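Local coordinates for probable branched-chain-amino-acid aminotransferase (Thermotoga maritima MSB8, PDB 3CSW), which probably catalyses the pyridoxal 5'-phosphate-dependent transfer of the amino group between leucine, isoleucine or valine and 2-oxoglutarate, at residues Lys64-Phe69 / Pro142-Thr147; Thr82-Ala87 / Phe111-Leu116; Phe230-Met235 / His253-Glu258. One frame throughout, in Å; residues are numbered along the deposited sequence.

Contact 1. Residues Lys64-Phe69 / Pro142-Thr147. With PLP (pyridoxal-5'-phosphate), chain E.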
loop_
_atom_site.group_PDB
_atom_site.type_symbol
_atom_site.label_atom_id
_atom_site.label_comp_id
_atom_site.label_asym_id
_atom_site.label_seq_id
_atom_site.Cartn_x
_atom_site.Cartn_y
_atom_site.Cartn_z
ATOM N N LYS A 64 5.440 -26.853 13.266
ATOM C CA LYS A 64 4.133 -27.371 12.852
ATOM C C LYS A 64 3.265 -26.281 12.186
ATOM O O LYS A 64 2.634 -26.501 11.152
ATOM C CB LYS A 64 3.405 -27.985 14.047
ATOM C CG LYS A 64 2.099 -28.650 13.659
ATOM C CD LYS A 64 1.438 -29.443 14.810
ATOM C CE LYS A 64 0.296 -30.332 14.260
ATOM N NZ LYS A 64 -0.430 -29.704 13.076
ATOM N N ARG A 65 3.260 -25.101 12.781
ATOM C CA ARG A 65 2.520 -23.975 12.248
ATOM C C ARG A 65 3.019 -23.545 10.863
ATOM O O ARG A 65 2.205 -23.253 9.991
ATOM C CB ARG A 65 2.566 -22.793 13.230
ATOM C CG ARG A 65 1.784 -21.591 12.766
ATOM C CD ARG A 65 1.949 -20.436 13.715
ATOM N NE ARG A 65 3.304 -19.901 13.645
ATOM C CZ ARG A 65 3.798 -18.985 14.467
ATOM N NH1 ARG A 65 3.049 -18.477 15.435
ATOM N NH2 ARG A 65 5.053 -18.586 14.316
ATOM N N SER A 66 4.340 -23.493 10.662
ATOM C CA SER A 66 4.909 -23.210 9.343
ATOM C C SER A 66 4.517 -24.310 8.354
ATOM O O SER A 66 4.221 -24.022 7.187
ATOM C CB SER A 66 6.432 -23.075 9.387
ATOM O OG SER A 66 6.854 -21.820 9.917
ATOM N N ALA A 67 4.514 -25.560 8.821
ATOM C CA ALA A 67 4.151 -26.702 7.994
ATOM C C ALA A 67 2.680 -26.645 7.589
ATOM O O ALA A 67 2.330 -27.076 6.490
ATOM C CB ALA A 67 4.462 -28.021 8.714
ATOM N N ASP A 68 1.829 -26.108 8.463
ATOM C CA ASP A 68 0.384 -26.013 8.192
ATOM C C ASP A 68 0.025 -25.016 7.102
ATOM O O ASP A 68 -0.963 -25.223 6.398
ATOM C CB ASP A 68 -0.398 -25.704 9.467
ATOM C CG ASP A 68 -0.454 -26.896 10.420
ATOM O OD1 ASP A 68 -0.261 -28.050 9.965
ATOM O OD2 ASP A 68 -0.684 -26.673 11.631
ATOM N N PHE A 69 0.818 -23.956 6.927
ATOM C CA PHE A 69 0.617 -23.085 5.761
ATOM C C PHE A 69 0.726 -23.901 4.430
ATOM O O PHE A 69 0.595 -23.312 3.353
ATOM C CB PHE A 69 1.578 -21.876 5.743
ATOM C CG PHE A 69 1.377 -20.888 6.896
ATOM C CD1 PHE A 69 0.148 -20.250 7.098
ATOM C CD2 PHE A 69 2.433 -20.569 7.764
ATOM C CE1 PHE A 69 -0.029 -19.316 8.175
ATOM C CE2 PHE A 69 2.270 -19.654 8.839
ATOM C CZ PHE A 69 1.043 -19.024 9.042
ATOM N N PRO A 142 3.802 -13.520 7.496
ATOM C CA PRO A 142 5.066 -13.198 8.133
ATOM C C PRO A 142 5.641 -14.323 9.001
ATOM O O PRO A 142 6.861 -14.437 9.109
ATOM C CB PRO A 142 4.714 -12.004 9.011
ATOM C CG PRO A 142 3.519 -11.420 8.396
ATOM C CD PRO A 142 2.761 -12.525 7.793
ATOM N N ALA A 143 4.774 -15.139 9.606
ATOM C CA ALA A 143 5.208 -16.246 10.460
ATOM C C ALA A 143 5.622 -17.507 9.694
ATOM O O ALA A 143 6.017 -18.482 10.320
ATOM C CB ALA A 143 4.108 -16.596 11.503
ATOM N N LEU A 144 5.525 -17.522 8.365
ATOM C CA LEU A 144 6.052 -18.669 7.588
ATOM C C LEU A 144 7.602 -18.623 7.532
ATOM O O LEU A 144 8.180 -17.815 6.798
ATOM C CB LEU A 144 5.443 -18.722 6.171
ATOM C CG LEU A 144 6.010 -19.752 5.172
ATOM C CD1 LEU A 144 5.910 -21.202 5.709
ATOM C CD2 LEU A 144 5.341 -19.620 3.815
ATOM N N LYS A 145 8.262 -19.488 8.302
ATOM C CA LYS A 145 9.724 -19.586 8.289
ATOM C C LYS A 145 10.106 -20.605 7.243
ATOM O O LYS A 145 10.100 -21.818 7.525
ATOM C CB LYS A 145 10.284 -20.058 9.618
ATOM C CG LYS A 145 10.479 -19.022 10.657
ATOM C CD LYS A 145 11.051 -19.647 11.939
ATOM C CE LYS A 145 12.550 -19.699 11.938
ATOM N NZ LYS A 145 13.115 -18.488 12.614
ATOM N N ILE A 146 10.403 -20.099 6.043
ATOM C CA ILE A 146 10.740 -20.897 4.876
ATOM C C ILE A 146 12.089 -20.368 4.314
ATOM O O ILE A 146 12.366 -19.166 4.368
ATOM C CB ILE A 146 9.563 -20.967 3.868
ATOM C CG1 ILE A 146 9.820 -22.082 2.839
ATOM C CG2 ILE A 146 9.294 -19.592 3.189
ATOM C CD1 ILE A 146 8.597 -22.577 2.131
ATOM N N THR A 147 12.953 -21.280 3.876
ATOM C CA THR A 147 14.348 -20.952 3.533
ATOM C C THR A 147 14.509 -19.997 2.331
ATOM O O THR A 147 15.506 -19.267 2.231
ATOM C CB THR A 147 15.178 -22.233 3.246
ATOM O OG1 THR A 147 14.487 -23.035 2.270
ATOM C CG2 THR A 147 15.440 -23.040 4.548
HETATM N N1 PLP E . 12.997 -12.549 12.851
HETATM C C2 PLP E . 13.367 -13.349 11.775
HETATM C C2A PLP E . 13.073 -12.841 10.397
HETATM C C3 PLP E . 14.000 -14.590 12.004
HETATM O O3 PLP E . 14.451 -15.358 10.956
HETATM C C4 PLP E . 14.251 -15.011 13.332
HETATM C C4A PLP E . 14.981 -16.297 13.604
HETATM O O4A PLP E . 16.226 -16.328 13.566
HETATM C C5 PLP E . 13.873 -14.181 14.402
HETATM C C6 PLP E . 13.240 -12.963 14.146
HETATM C C5A PLP E . 14.316 -14.469 15.819
HETATM O O4P PLP E . 13.447 -15.417 16.423
HETATM P P PLP E . 13.921 -16.388 17.646
HETATM O O1P PLP E . 12.870 -17.494 17.866
HETATM O O2P PLP E . 14.059 -15.573 18.901
HETATM O O3P PLP E . 15.263 -16.963 17.214
HETATM O O HOH W 1 5.733 -20.491 12.079
#
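The polar part centres on Ser66, on the last turns of helix 56-68. Its OG lies anti to the carbonyl carbon (chi1 -77°) and accepts the backbone N-H of Lys145, N to OG 3.2 Å and nearly straight at 165°. A water joins in: it donates to Ser66 OG at 2.8 Å and to Ala143 O at 2.7 Å. The same water accepts from Arg65 NE. OG thus takes two donors, and the water ties three residues together.

Arg65 adds a second polar group. Its chain runs extended, then bends at chi3 (70°), laying one guanidinium face against the methyl of Ala143, with NH2 to CB 3.6 Å. NE holds the water and NH2 the Asp201 carboxylate in a salt bridge, which would restrict the group's rotation.

The apolar part is carried by Phe69 and Leu144, which lie alongside and run opposite ways, CD2 of Phe69 to CB of Leu144 3.9 Å; Leu144 CD1 also reaches the carbonyl oxygen of Ser66.

Lys145 carries on past this anchor into the cofactor pocket, its NZ 3.0 Å from C4A of PLP, which still bears its aldehyde oxygen. In the working enzyme this lysine probably forms the Schiff base; here it is not linked, consistent with a lysine poised beside the aldehyde, its backbone steadied by Ser66.

Contact 2. Residues Thr82-Ala87 / Phe111-Leu116; sequences TKVLKA and FVFSPL
Two phenylalanine rings of the strand meet the helix. On one face of the Phe111 ring sits CG1 of Val84, almost exactly over the centre: a CH-pi contact with 3.7 Å from CG1 to the ring centroid and only 9° off the normal. At the edge of the same ring, near its plane, comes CD2 of Leu85, 3.8 Å from Phe111 CE2. The Phe113 ring approaches obliquely, its tip pushed up to the helix backbone.

This is helix-on-sheet packing, a helix laid on one face of an antiparallel sheet of this class-IV aminotransferase. Helix 78-89 lies on the sheet that contains strand 109-115; the short segments run at -25° to one another, and their axes come within 10.0 Å. Phe111 and Phe113, two residues apart, point to the same side of the sheet and share the helix, whereas Val112 between them faces away and packs on Phe31 of the second subunit. Both phenylalanines hold CG anti to the carbonyl carbon, so their rings project in similar fashion toward Val84 and Leu85: Phe111 meets mainly their side chains, Phe113 their carbonyls.

Val84 sets CG1 anti to its backbone N (chi1 179°), which brings that branch down onto Phe111. Leu85 starts with its CB turned from the strand, but its end comes back nearer, CD2 reaching the ring edge, with the two side chains running at about a right angle. Around the pair, Leu85 also touches Ile98 and Leu46 of strands 96-102 and 42-49, and Val84 touches Phe21, so the contact belongs to a larger apolar core. The Phe113 ring rests against two successive helix carbonyls: CZ is 3.5 Å from Val84 O, and CE2 is 3.5 Å from Leu85 O.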
loop_
_atom_site.group_PDB
_atom_site.type_symbol
_atom_site.label_atom_id
_atom_site.label_comp_id
_atom_site.label_asym_id
_atom_site.label_seq_id
_atom_site.Cartn_x
_atom_site.Cartn_y
_atom_site.Cartn_z
ATOM N N THR A 82 12.567 -34.450 20.271
ATOM C CA THR A 82 13.409 -34.250 21.446
ATOM C C THR A 82 14.496 -35.324 21.528
ATOM O O THR A 82 15.619 -35.053 21.961
ATOM C CB THR A 82 12.603 -34.234 22.773
ATOM O OG1 THR A 82 12.052 -35.530 23.053
ATOM C CG2 THR A 82 11.494 -33.238 22.702
ATOM N N LYS A 83 14.173 -36.539 21.092
ATOM C CA LYS A 83 15.136 -37.636 21.150
ATOM C C LYS A 83 16.335 -37.385 20.243
ATOM O O LYS A 83 17.475 -37.566 20.672
ATOM C CB LYS A 83 14.465 -38.980 20.827
ATOM C CG LYS A 83 13.591 -39.509 21.977
ATOM C CD LYS A 83 12.949 -40.893 21.671
ATOM C CE LYS A 83 12.098 -41.396 22.870
ATOM N NZ LYS A 83 11.862 -42.876 22.886
ATOM N N VAL A 84 16.081 -36.964 18.997
ATOM C CA VAL A 84 17.168 -36.639 18.063
ATOM C C VAL A 84 17.949 -35.401 18.537
ATOM O O VAL A 84 19.178 -35.361 18.446
ATOM C CB VAL A 84 16.655 -36.404 16.610
ATOM C CG1 VAL A 84 17.820 -36.052 15.681
ATOM C CG2 VAL A 84 15.903 -37.647 16.079
ATOM N N LEU A 85 17.237 -34.392 19.033
ATOM C CA LEU A 85 17.890 -33.164 19.507
ATOM C C LEU A 85 18.890 -33.483 20.612
ATOM O O LEU A 85 20.031 -33.021 20.559
ATOM C CB LEU A 85 16.876 -32.143 20.039
ATOM C CG LEU A 85 15.925 -31.424 19.084
ATOM C CD1 LEU A 85 14.976 -30.502 19.894
ATOM C CD2 LEU A 85 16.710 -30.642 18.049
ATOM N N LYS A 86 18.454 -34.263 21.608
ATOM C CA LYS A 86 19.302 -34.622 22.766
ATOM C C LYS A 86 20.482 -35.551 22.431
ATOM O O LYS A 86 21.596 -35.335 22.933
ATOM C CB LYS A 86 18.455 -35.215 23.904
ATOM C CG LYS A 86 17.363 -34.252 24.378
ATOM C CD LYS A 86 16.914 -34.481 25.782
ATOM C CE LYS A 86 16.084 -35.723 25.937
ATOM N NZ LYS A 86 15.617 -35.773 27.349
ATOM N N ALA A 87 20.240 -36.572 21.603
ATOM C CA ALA A 87 21.298 -37.490 21.159
ATOM C C ALA A 87 22.373 -36.731 20.381
ATOM O O ALA A 87 23.564 -37.021 20.528
ATOM C CB ALA A 87 20.718 -38.627 20.287
ATOM N N PHE A 111 18.309 -32.571 10.558
ATOM C CA PHE A 111 18.860 -31.804 11.680
ATOM C C PHE A 111 20.325 -31.548 11.374
ATOM O O PHE A 111 21.006 -32.447 10.872
ATOM C CB PHE A 111 18.781 -32.582 12.983
ATOM C CG PHE A 111 17.381 -32.924 13.448
ATOM C CD1 PHE A 111 16.655 -33.948 12.844
ATOM C CD2 PHE A 111 16.834 -32.291 14.564
ATOM C CE1 PHE A 111 15.386 -34.312 13.318
ATOM C CE2 PHE A 111 15.566 -32.656 15.043
ATOM C CZ PHE A 111 14.844 -33.659 14.414
ATOM N N VAL A 112 20.806 -30.341 11.658
ATOM C CA VAL A 112 22.217 -30.007 11.475
ATOM C C VAL A 112 22.722 -29.486 12.820
ATOM O O VAL A 112 22.172 -28.529 13.360
ATOM C CB VAL A 112 22.452 -28.942 10.357
ATOM C CG1 VAL A 112 23.939 -28.758 10.090
ATOM C CG2 VAL A 112 21.741 -29.319 9.071
ATOM N N PHE A 113 23.743 -30.143 13.373
ATOM C CA PHE A 113 24.337 -29.741 14.654
ATOM C C PHE A 113 25.740 -29.191 14.437
ATOM O O PHE A 113 26.539 -29.836 13.782
ATOM C CB PHE A 113 24.442 -30.936 15.592
ATOM C CG PHE A 113 23.121 -31.576 15.943
ATOM C CD1 PHE A 113 22.556 -32.531 15.114
ATOM C CD2 PHE A 113 22.487 -31.279 17.143
ATOM C CE1 PHE A 113 21.372 -33.149 15.452
ATOM C CE2 PHE A 113 21.287 -31.893 17.486
ATOM C CZ PHE A 113 20.728 -32.831 16.638
ATOM N N SER A 114 26.028 -28.008 14.972
ATOM C CA SER A 114 27.369 -27.422 14.880
ATOM C C SER A 114 27.709 -26.635 16.136
ATOM O O SER A 114 26.825 -26.171 16.838
ATOM C CB SER A 114 27.505 -26.524 13.645
ATOM O OG SER A 114 26.652 -25.403 13.701
ATOM N N PRO A 115 28.997 -26.490 16.439
ATOM C CA PRO A 115 29.330 -25.809 17.688
ATOM C C PRO A 115 28.816 -24.386 17.703
ATOM O O PRO A 115 28.922 -23.705 16.693
ATOM C CB PRO A 115 30.864 -25.829 17.695
ATOM C CG PRO A 115 31.226 -26.989 16.830
ATOM C CD PRO A 115 30.203 -26.938 15.728
ATOM N N LEU A 116 28.237 -23.964 18.827
ATOM C CA LEU A 116 27.749 -22.601 18.989
ATOM C C LEU A 116 28.930 -21.770 19.448
ATOM O O LEU A 116 29.420 -21.920 20.583
ATOM C CB LEU A 116 26.627 -22.530 20.031
ATOM C CG LEU A 116 25.990 -21.153 20.269
ATOM C CD1 LEU A 116 25.063 -20.803 19.131
ATOM C CD2 LEU A 116 25.240 -21.112 21.587
#

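Contact 3. Residues Phe230-Met235 / His253-Glu258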
loop_
_atom_site.group_PDB
_atom_site.type_symbol
_atom_site.label_atom_id
_atom_site.label_comp_id
_atom_site.label_asym_id
_atom_site.label_seq_id
_atom_site.Cartn_x
_atom_site.Cartn_y
_atom_site.Cartn_z
ATOM N N PHE A 230 15.492 6.339 16.009
ATOM C CA PHE A 230 16.479 7.423 15.977
ATOM C C PHE A 230 16.325 8.385 17.149
ATOM O O PHE A 230 17.204 9.205 17.391
ATOM C CB PHE A 230 16.459 8.145 14.629
ATOM C CG PHE A 230 16.973 7.296 13.490
ATOM C CD1 PHE A 230 16.141 6.398 12.839
ATOM C CD2 PHE A 230 18.293 7.399 13.061
ATOM C CE1 PHE A 230 16.614 5.587 11.786
ATOM C CE2 PHE A 230 18.770 6.595 11.998
ATOM C CZ PHE A 230 17.930 5.697 11.366
ATOM N N GLU A 231 15.237 8.258 17.904
ATOM C CA GLU A 231 15.044 9.064 19.100
ATOM C C GLU A 231 15.074 8.254 20.374
ATOM O O GLU A 231 14.838 8.801 21.448
ATOM C CB GLU A 231 13.739 9.824 19.005
ATOM C CG GLU A 231 13.702 10.723 17.778
ATOM C CD GLU A 231 12.717 11.855 17.919
ATOM O OE1 GLU A 231 11.492 11.599 17.828
ATOM O OE2 GLU A 231 13.176 13.001 18.107
ATOM N N ALA A 232 15.379 6.960 20.261
ATOM C CA ALA A 232 15.362 6.052 21.394
ATOM C C ALA A 232 16.545 6.302 22.321
ATOM O O ALA A 232 17.616 6.720 21.866
ATOM C CB ALA A 232 15.391 4.593 20.879
ATOM N N ASP A 233 16.362 6.029 23.614
ATOM C CA ASP A 233 17.473 6.019 24.575
ATOM C C ASP A 233 18.359 4.767 24.429
ATOM O O ASP A 233 19.579 4.848 24.609
ATOM C CB ASP A 233 16.963 6.105 26.026
ATOM C CG ASP A 233 16.140 7.343 26.282
ATOM O OD1 ASP A 233 16.397 8.352 25.624
ATOM O OD2 ASP A 233 15.221 7.303 27.130
ATOM N N GLU A 234 17.740 3.620 24.133
ATOM C CA GLU A 234 18.445 2.364 23.951
ATOM C C GLU A 234 17.791 1.577 22.835
ATOM O O GLU A 234 16.627 1.759 22.557
ATOM C CB GLU A 234 18.414 1.476 25.228
ATOM C CG GLU A 234 18.636 2.196 26.542
ATOM C CD GLU A 234 18.624 1.280 27.768
ATOM O OE1 GLU A 234 19.084 0.132 27.669
ATOM O OE2 GLU A 234 18.194 1.740 28.849
HETATM N N MSE A 235 18.558 0.671 22.235
HETATM C CA MSE A 235 18.060 -0.287 21.263
HETATM C C MSE A 235 18.817 -1.611 21.411
HETATM O O MSE A 235 19.992 -1.623 21.782
HETATM C CB MSE A 235 18.212 0.296 19.858
HETATM C CG MSE A 235 17.803 -0.620 18.702
HETATM SE SE MSE A 235 18.013 0.235 16.976
HETATM C CE MSE A 235 17.400 -1.149 15.926
ATOM N N HIS A 253 23.772 6.776 13.615
ATOM C CA HIS A 253 23.276 7.230 14.897
ATOM C C HIS A 253 23.766 6.343 16.034
ATOM O O HIS A 253 23.307 5.222 16.187
ATOM C CB HIS A 253 21.735 7.241 14.865
ATOM C CG HIS A 253 21.106 7.818 16.098
ATOM N ND1 HIS A 253 20.799 9.156 16.221
ATOM C CD2 HIS A 253 20.735 7.239 17.264
ATOM C CE1 HIS A 253 20.266 9.373 17.413
ATOM N NE2 HIS A 253 20.215 8.225 18.063
ATOM N N SER A 254 24.664 6.873 16.858
ATOM C CA SER A 254 25.148 6.174 18.045
ATOM C C SER A 254 24.196 6.318 19.212
ATOM O O SER A 254 23.716 7.418 19.493
ATOM C CB SER A 254 26.516 6.728 18.490
ATOM O OG SER A 254 27.551 6.275 17.624
ATOM N N PHE A 255 23.951 5.198 19.893
ATOM C CA PHE A 255 23.233 5.171 21.167
ATOM C C PHE A 255 24.196 5.251 22.360
ATOM O O PHE A 255 23.865 5.846 23.379
ATOM C CB PHE A 255 22.391 3.901 21.289
ATOM C CG PHE A 255 21.315 3.820 20.273
ATOM C CD1 PHE A 255 20.189 4.625 20.384
ATOM C CD2 PHE A 255 21.448 2.994 19.167
ATOM C CE1 PHE A 255 19.206 4.582 19.410
ATOM C CE2 PHE A 255 20.461 2.948 18.206
ATOM C CZ PHE A 255 19.351 3.743 18.322
ATOM N N PHE A 256 25.359 4.613 22.231
ATOM C CA PHE A 256 26.382 4.645 23.265
ATOM C C PHE A 256 27.775 4.419 22.706
ATOM O O PHE A 256 27.943 4.002 21.567
ATOM C CB PHE A 256 26.083 3.643 24.397
ATOM C CG PHE A 256 26.119 2.195 23.980
ATOM C CD1 PHE A 256 27.322 1.502 23.934
ATOM C CD2 PHE A 256 24.939 1.505 23.703
ATOM C CE1 PHE A 256 27.355 0.165 23.586
ATOM C CE2 PHE A 256 24.964 0.165 23.361
ATOM C CZ PHE A 256 26.176 -0.508 23.300
ATOM N N GLU A 257 28.769 4.735 23.535
ATOM C CA GLU A 257 30.189 4.627 23.172
ATOM C C GLU A 257 30.770 3.309 23.656
ATOM O O GLU A 257 31.306 2.541 22.858
ATOM C CB GLU A 257 30.984 5.806 23.751
ATOM C CG GLU A 257 30.436 7.198 23.356
ATOM C CD GLU A 257 30.342 7.395 21.828
ATOM O OE1 GLU A 257 31.351 7.107 21.140
ATOM O OE2 GLU A 257 29.268 7.831 21.321
ATOM N N GLU A 258 30.617 3.033 24.950
ATOM C CA GLU A 258 31.210 1.844 25.578
ATOM C C GLU A 258 30.205 0.924 26.270
ATOM O O GLU A 258 30.224 -0.289 26.069
ATOM C CB GLU A 258 32.230 2.273 26.649
ATOM C CG GLU A 258 33.318 3.269 26.190
ATOM C CD GLU A 258 34.495 2.598 25.497
ATOM O OE1 GLU A 258 34.301 1.551 24.830
ATOM O OE2 GLU A 258 35.617 3.133 25.620
HETATM O O HOH W 2 18.977 8.329 20.368
HETATM O O HOH W 3 21.235 6.959 23.937
#
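The chain comes nearest at Phe230 and His253, whose CA atoms lie 6.9 Å apart, and the gap is filled by side chains and water rather than by direct hydrogen bonds. His253 has CG anti to its backbone N (chi1 -174°), which brings the imidazole beneath the Phe230 carbonyl: the carbonyl carbon sits over one ring face, with O 3.1 Å from CE1. The edge of the Phe230 ring is turned to the His253 face, an offset edge-to-face pair with planes at 69°. In the imidazole plane, NE2 meets a water at 2.6 Å that in turn donates to Ala232 O.

Phe255 is sandwiched: CB of selenomethionine Met235 covers one face, CH-pi at 4.1 Å from the centroid, and His253 CD2 lies over the other. Ala232 O sits at the ring edge, 3.6 Å from CE1, while Met235 SE makes an oblique Met-aromatic contact. A second water links Asp233 O with Phe255 O. An alanine at His253 would remove the imidazole, and with it the water link to Ala232 O and the pair with Phe230, and the Phe255 ring would probably be held less firmly.

Phe255, just after edge strand 253-254, thus packs through Ala232 and Met235 on the start of strand 234-239, where two residues, Asp233 and Glu234, stand opposite the single Val185 in a classic beta bulge.

Going from the N terminus, the chain makes helix 56-68, then helix 78-89, then strand 109-115, and reaches the loop of 142-147. Contact 1 closes that long excursion by bringing the loop back to the end of helix 56-68. Contact 2 closes a shorter loop wholly within it, laying helix 78-89 on the six-stranded antiparallel sheet; the centres of contacts 1 and 2 are about 21 Å apart, and the two do not meet. Contact 3 opens only later, joining the start of strand 234-239 to the stretch from edge strand 253-254. It follows both in series, so no loops cross, and it lies on the other side of the chain's centre.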